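Hypothetical membrane spanning protein (Vibrio fischeri, PDB 4RCK) is of unknown function but carries a magnesium-binding von Willebrand factor type A domain of the BatA type on a membrane-spanning chain. Local coordinates at residues A146-G160 with L188-A202. Residues are numbered along the deposited sequence; the frame is centred on the assembly and turned at random.
Sequences AQLAKDNHAKIYTVG and LTKIATMTGGQYFRA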
loop_
_atom_site.group_PDB
_atom_site.type_symbol
_atom_site.label_atom_id
_atom_site.label_comp_id
_atom_site.label_asym_id
_atom_site.label_seq_id
_atom_site.Cartn_x
_atom_site.Cartn_y
_atom_site.Cartn_z
ATOM N N ALA A 146 -1.384 24.053 -11.158
ATOM C CA ALA A 146 -0.223 23.856 -10.301
ATOM C C ALA A 146 -0.497 24.337 -8.879
ATOM O O ALA A 146 -0.088 23.697 -7.906
ATOM C CB ALA A 146 0.991 24.574 -10.880
ATOM N N GLN A 147 -1.196 25.465 -8.773
ATOM C CA GLN A 147 -1.500 26.091 -7.487
ATOM C C GLN A 147 -2.330 25.179 -6.605
ATOM O O GLN A 147 -2.191 25.157 -5.387
ATOM C CB GLN A 147 -2.235 27.419 -7.709
ATOM C CG GLN A 147 -2.737 28.080 -6.440
ATOM C CD GLN A 147 -1.638 28.265 -5.418
ATOM O OE1 GLN A 147 -0.859 29.214 -5.493
ATOM N NE2 GLN A 147 -1.565 27.352 -4.456
ATOM N N LEU A 148 -3.187 24.415 -7.258
ATOM C CA LEU A 148 -4.110 23.523 -6.591
ATOM C C LEU A 148 -3.402 22.299 -6.052
ATOM O O LEU A 148 -3.699 21.849 -4.953
ATOM C CB LEU A 148 -5.206 23.122 -7.562
ATOM C CG LEU A 148 -5.728 24.363 -8.295
ATOM C CD1 LEU A 148 -6.287 24.043 -9.587
ATOM C CD2 LEU A 148 -6.688 25.188 -7.478
ATOM N N ALA A 149 -2.455 21.778 -6.830
ATOM C CA ALA A 149 -1.609 20.667 -6.408
ATOM C C ALA A 149 -0.818 21.017 -5.152
ATOM O O ALA A 149 -0.544 20.154 -4.321
ATOM C CB ALA A 149 -0.667 20.275 -7.531
ATOM N N LYS A 150 -0.444 22.287 -5.024
ATOM C CA LYS A 150 0.250 22.759 -3.833
ATOM C C LYS A 150 -0.716 22.832 -2.656
ATOM O O LYS A 150 -0.354 22.511 -1.523
ATOM C CB LYS A 150 0.891 24.126 -4.083
ATOM C CG LYS A 150 1.669 24.669 -2.898
ATOM C CD LYS A 150 2.334 25.992 -3.235
ATOM C CE LYS A 150 3.162 26.505 -2.070
ATOM N NZ LYS A 150 3.868 27.771 -2.411
ATOM N N ASP A 151 -1.946 23.254 -2.934
ATOM C CA ASP A 151 -2.992 23.299 -1.917
ATOM C C ASP A 151 -3.294 21.906 -1.378
ATOM O O ASP A 151 -3.689 21.751 -0.224
ATOM C CB ASP A 151 -4.274 23.927 -2.479
ATOM C CG ASP A 151 -4.085 25.371 -2.898
ATOM O OD1 ASP A 151 -3.164 26.030 -2.376
ATOM O OD2 ASP A 151 -4.866 25.847 -3.751
ATOM N N ASN A 152 -3.103 20.897 -2.222
ATOM C CA ASN A 152 -3.363 19.511 -1.853
ATOM C C ASN A 152 -2.091 18.742 -1.506
ATOM O O ASN A 152 -2.092 17.508 -1.476
ATOM C CB ASN A 152 -4.096 18.790 -2.982
ATOM C CG ASN A 152 -5.576 19.104 -3.014
ATOM O OD1 ASN A 152 -6.386 18.373 -2.446
ATOM N ND2 ASN A 152 -5.938 20.203 -3.667
ATOM N N HIS A 153 -1.012 19.481 -1.256
ATOM C CA HIS A 153 0.259 18.915 -0.798
ATOM C C HIS A 153 0.901 17.965 -1.803
ATOM O O HIS A 153 1.561 17.002 -1.415
ATOM C CB HIS A 153 0.068 18.189 0.535
ATOM C CG HIS A 153 -0.662 19.000 1.558
ATOM N ND1 HIS A 153 -0.184 20.203 2.029
ATOM C CD2 HIS A 153 -1.835 18.783 2.197
ATOM C CE1 HIS A 153 -1.033 20.692 2.917
ATOM N NE2 HIS A 153 -2.041 19.850 3.037
ATOM N N ALA A 154 0.715 18.237 -3.089
ATOM C CA ALA A 154 1.325 17.408 -4.120
ATOM C C ALA A 154 2.576 18.065 -4.692
ATOM O O ALA A 154 2.542 19.213 -5.137
ATOM C CB ALA A 154 0.327 17.114 -5.228
ATOM N N LYS A 155 3.682 17.330 -4.666
ATOM C CA LYS A 155 4.919 17.779 -5.289
ATOM C C LYS A 155 4.969 17.247 -6.716
ATOM O O LYS A 155 5.066 16.038 -6.926
ATOM C CB LYS A 155 6.133 17.303 -4.483
ATOM C CG LYS A 155 7.472 17.837 -4.971
ATOM C CD LYS A 155 8.641 17.208 -4.216
ATOM C CE LYS A 155 8.748 17.727 -2.788
ATOM N NZ LYS A 155 9.872 17.079 -2.049
ATOM N N ILE A 156 4.882 18.139 -7.699
ATOM C CA ILE A 156 4.873 17.701 -9.092
ATOM C C ILE A 156 6.206 17.975 -9.798
ATOM O O ILE A 156 6.691 19.108 -9.855
ATOM C CB ILE A 156 3.696 18.348 -9.890
ATOM C CG1 ILE A 156 4.097 18.688 -11.328
ATOM C CG2 ILE A 156 3.158 19.567 -9.192
ATOM C CD1 ILE A 156 3.904 17.559 -12.289
ATOM N N TYR A 157 6.800 16.897 -10.304
ATOM C CA TYR A 157 8.004 16.964 -11.118
ATOM C C TYR A 157 7.625 17.060 -12.589
ATOM O O TYR A 157 6.749 16.332 -13.058
ATOM C CB TYR A 157 8.889 15.736 -10.888
ATOM C CG TYR A 157 9.444 15.608 -9.488
ATOM C CD1 TYR A 157 10.571 16.319 -9.102
ATOM C CD2 TYR A 157 8.854 14.762 -8.558
ATOM C CE1 TYR A 157 11.089 16.204 -7.827
ATOM C CE2 TYR A 157 9.365 14.638 -7.279
ATOM C CZ TYR A 157 10.483 15.361 -6.918
ATOM O OH TYR A 157 10.999 15.244 -5.647
ATOM N N THR A 158 8.287 17.950 -13.319
ATOM C CA THR A 158 7.982 18.146 -14.730
ATOM C C THR A 158 9.146 17.703 -15.614
ATOM O O THR A 158 10.309 17.933 -15.286
ATOM C CB THR A 158 7.638 19.616 -15.023
ATOM O OG1 THR A 158 8.791 20.434 -14.792
ATOM C CG2 THR A 158 6.507 20.086 -14.120
ATOM N N VAL A 159 8.828 17.056 -16.731
ATOM C CA VAL A 159 9.850 16.555 -17.645
ATOM C C VAL A 159 9.614 17.026 -19.077
ATOM O O VAL A 159 8.663 16.600 -19.730
ATOM C CB VAL A 159 9.908 15.011 -17.640
ATOM C CG1 VAL A 159 11.042 14.518 -18.525
ATOM C CG2 VAL A 159 10.067 14.485 -16.222
ATOM N N GLY A 160 10.479 17.912 -19.561
ATOM C CA GLY A 160 10.423 18.338 -20.947
ATOM C C GLY A 160 11.104 17.306 -21.821
ATOM O O GLY A 160 12.173 16.804 -21.468
ATOM N N LEU A 188 6.685 24.859 -17.564
ATOM C CA LEU A 188 6.985 23.590 -16.912
ATOM C C LEU A 188 7.883 23.782 -15.694
ATOM O O LEU A 188 7.738 23.087 -14.689
ATOM C CB LEU A 188 7.645 22.632 -17.906
ATOM C CG LEU A 188 6.759 21.544 -18.515
ATOM C CD1 LEU A 188 5.387 22.088 -18.866
ATOM C CD2 LEU A 188 7.424 20.951 -19.747
ATOM N N THR A 189 8.810 24.730 -15.790
ATOM C CA THR A 189 9.691 25.051 -14.672
ATOM C C THR A 189 8.901 25.682 -13.531
ATOM O O THR A 189 9.049 25.287 -12.374
ATOM C CB THR A 189 10.825 26.004 -15.097
ATOM O OG1 THR A 189 11.638 25.369 -16.092
ATOM C CG2 THR A 189 11.691 26.369 -13.902
ATOM N N LYS A 190 8.062 26.662 -13.867
ATOM C CA LYS A 190 7.212 27.330 -12.882
ATOM C C LYS A 190 6.369 26.333 -12.100
ATOM O O LYS A 190 6.256 26.432 -10.881
ATOM C CB LYS A 190 6.289 28.347 -13.556
ATOM C CG LYS A 190 6.928 29.684 -13.892
ATOM C CD LYS A 190 5.940 30.558 -14.651
ATOM C CE LYS A 190 6.641 31.490 -15.625
ATOM N NZ LYS A 190 5.697 31.999 -16.660
ATOM N N ILE A 191 5.780 25.377 -12.813
ATOM C CA ILE A 191 4.936 24.357 -12.201
ATOM C C ILE A 191 5.689 23.573 -11.132
ATOM O O ILE A 191 5.240 23.475 -9.989
ATOM C CB ILE A 191 4.391 23.370 -13.252
ATOM C CG1 ILE A 191 3.467 24.092 -14.235
ATOM C CG2 ILE A 191 3.656 22.225 -12.577
ATOM C CD1 ILE A 191 2.904 23.193 -15.316
ATOM N N ALA A 192 6.836 23.024 -11.512
ATOM C CA ALA A 192 7.661 22.247 -10.595
ATOM C C ALA A 192 8.123 23.093 -9.412
ATOM O O ALA A 192 8.027 22.669 -8.261
ATOM C CB ALA A 192 8.856 21.664 -11.327
ATOM N N THR A 193 8.617 24.291 -9.709
ATOM C CA THR A 193 9.105 25.207 -8.683
ATOM C C THR A 193 8.000 25.617 -7.713
ATOM O O THR A 193 8.195 25.595 -6.496
ATOM C CB THR A 193 9.720 26.474 -9.317
ATOM O OG1 THR A 193 11.031 26.172 -9.808
ATOM C CG2 THR A 193 9.817 27.600 -8.296
HETATM N N MSE A 194 6.843 25.979 -8.261
HETATM C CA MSE A 194 5.699 26.407 -7.460
HETATM C C MSE A 194 5.300 25.359 -6.424
HETATM O O MSE A 194 4.861 25.693 -5.324
HETATM C CB MSE A 194 4.509 26.716 -8.371
HETATM C CG MSE A 194 3.250 27.152 -7.648
HETATM SE SE MSE A 194 1.833 27.628 -8.895
HETATM C CE MSE A 194 2.701 29.135 -9.778
ATOM N N THR A 195 5.472 24.092 -6.781
ATOM C CA THR A 195 5.014 22.988 -5.946
ATOM C C THR A 195 6.154 22.278 -5.224
ATOM O O THR A 195 5.920 21.367 -4.432
ATOM C CB THR A 195 4.255 21.964 -6.780
ATOM O OG1 THR A 195 5.089 21.533 -7.861
ATOM C CG2 THR A 195 2.989 22.592 -7.343
ATOM N N GLY A 196 7.384 22.689 -5.510
ATOM C CA GLY A 196 8.537 22.165 -4.803
ATOM C C GLY A 196 9.264 21.044 -5.519
ATOM O O GLY A 196 10.278 20.545 -5.031
ATOM N N GLY A 197 8.751 20.643 -6.676
ATOM C CA GLY A 197 9.399 19.615 -7.468
ATOM C C GLY A 197 10.559 20.176 -8.265
ATOM O O GLY A 197 11.030 21.282 -8.002
ATOM N N GLN A 198 11.023 19.408 -9.244
ATOM C CA GLN A 198 12.093 19.844 -10.130
ATOM C C GLN A 198 11.671 19.694 -11.584
ATOM O O GLN A 198 10.767 18.920 -11.898
ATOM C CB GLN A 198 13.372 19.045 -9.870
ATOM C CG GLN A 198 13.976 19.265 -8.496
ATOM C CD GLN A 198 14.523 20.667 -8.318
ATOM O OE1 GLN A 198 14.258 21.326 -7.314
ATOM N NE2 GLN A 198 15.296 21.129 -9.295
ATOM N N TYR A 199 12.320 20.442 -12.469
ATOM C CA TYR A 199 12.088 20.283 -13.898
ATOM C C TYR A 199 13.286 19.631 -14.574
ATOM O O TYR A 199 14.434 19.986 -14.306
ATOM C CB TYR A 199 11.790 21.624 -14.567
ATOM C CG TYR A 199 11.939 21.555 -16.069
ATOM C CD1 TYR A 199 11.002 20.886 -16.846
ATOM C CD2 TYR A 199 13.026 22.135 -16.708
ATOM C CE1 TYR A 199 11.138 20.806 -18.216
ATOM C CE2 TYR A 199 13.170 22.061 -18.080
ATOM C CZ TYR A 199 12.223 21.395 -18.829
ATOM O OH TYR A 199 12.359 21.317 -20.195
ATOM N N PHE A 200 13.010 18.683 -15.462
ATOM C CA PHE A 200 14.062 17.995 -16.195
ATOM C C PHE A 200 13.818 18.059 -17.699
ATOM O O PHE A 200 12.679 17.981 -18.155
ATOM C CB PHE A 200 14.160 16.539 -15.743
ATOM C CG PHE A 200 14.377 16.372 -14.268
ATOM C CD1 PHE A 200 15.657 16.318 -13.745
ATOM C CD2 PHE A 200 13.300 16.256 -13.405
ATOM C CE1 PHE A 200 15.860 16.159 -12.388
ATOM C CE2 PHE A 200 13.496 16.098 -12.048
ATOM C CZ PHE A 200 14.777 16.049 -11.539
ATOM N N ARG A 201 14.893 18.202 -18.467
ATOM C CA ARG A 201 14.803 18.203 -19.923
ATOM C C ARG A 201 15.517 16.987 -20.502
ATOM O O ARG A 201 16.723 16.818 -20.316
ATOM C CB ARG A 201 15.392 19.493 -20.501
ATOM C CG ARG A 201 15.631 19.457 -22.005
ATOM C CD ARG A 201 14.335 19.544 -22.797
ATOM N NE ARG A 201 14.565 19.378 -24.230
ATOM C CZ ARG A 201 14.968 20.351 -25.042
ATOM N NH1 ARG A 201 15.152 20.105 -26.332
ATOM N NH2 ARG A 201 15.192 21.568 -24.566
ATOM N N ALA A 202 14.767 16.137 -21.198
ATOM C CA ALA A 202 15.329 14.934 -21.804
ATOM C C ALA A 202 15.532 15.124 -23.300
ATOM O O ALA A 202 14.565 15.244 -24.053
ATOM C CB ALA A 202 14.429 13.736 -21.545
#
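Two helix-strand units of the alpha-beta von Willebrand factor type A domain meet here, strand 154-160 pairing in parallel with strand 199-202, outermost of this chain's three-stranded parallel sheet, while helix 188-195 packs over one face. Thr158 N donates to Gln198 O (3.0 Å), Thr158 O accepts from Phe200 N, Gly160 N reaches Phe200 O, and Gly160 O takes Ala202 N at 2.7 Å. Thr158 also ties strand to helix: chi1 of 65° turns its OG1 toward helix 188-195, where it donates to Leu188 O (2.9 Å), approaching from well above that carbonyl's plane. The same OG1 sits at the in-plane edge of the Tyr199 ring, whose OH bonds Glu185, while Thr158 CG2 meets Ile191 CG2 at 3.9 Å. Ile191 CG2 touches Ile156 CG1 too, and Ile156 CG2 packs against Thr195 CG2. Ile156 N makes a weak bond to Thr195 OG1 (3.4 Å). A Schellman motif with Gly196 at positive phi ends the helix and leads into Gly197, whose backbone lies close to Ile156 O. Helices 146-151 and 188-195 run nearly parallel, their axes 17° apart; the SE atom of Met194, a selenomethionine, lies 3.7 Å from Ala146 CB, and the extended Lys150 chain passes Met194 O. Tyr157 and Phe200, on the opposite sheet face, touch helix 205-218. Strand 124-131 pairs with the other edge of strand 154-160, and on the helix 188-195 side Leu110 of the second subunit packs on Ile156 and Ile191.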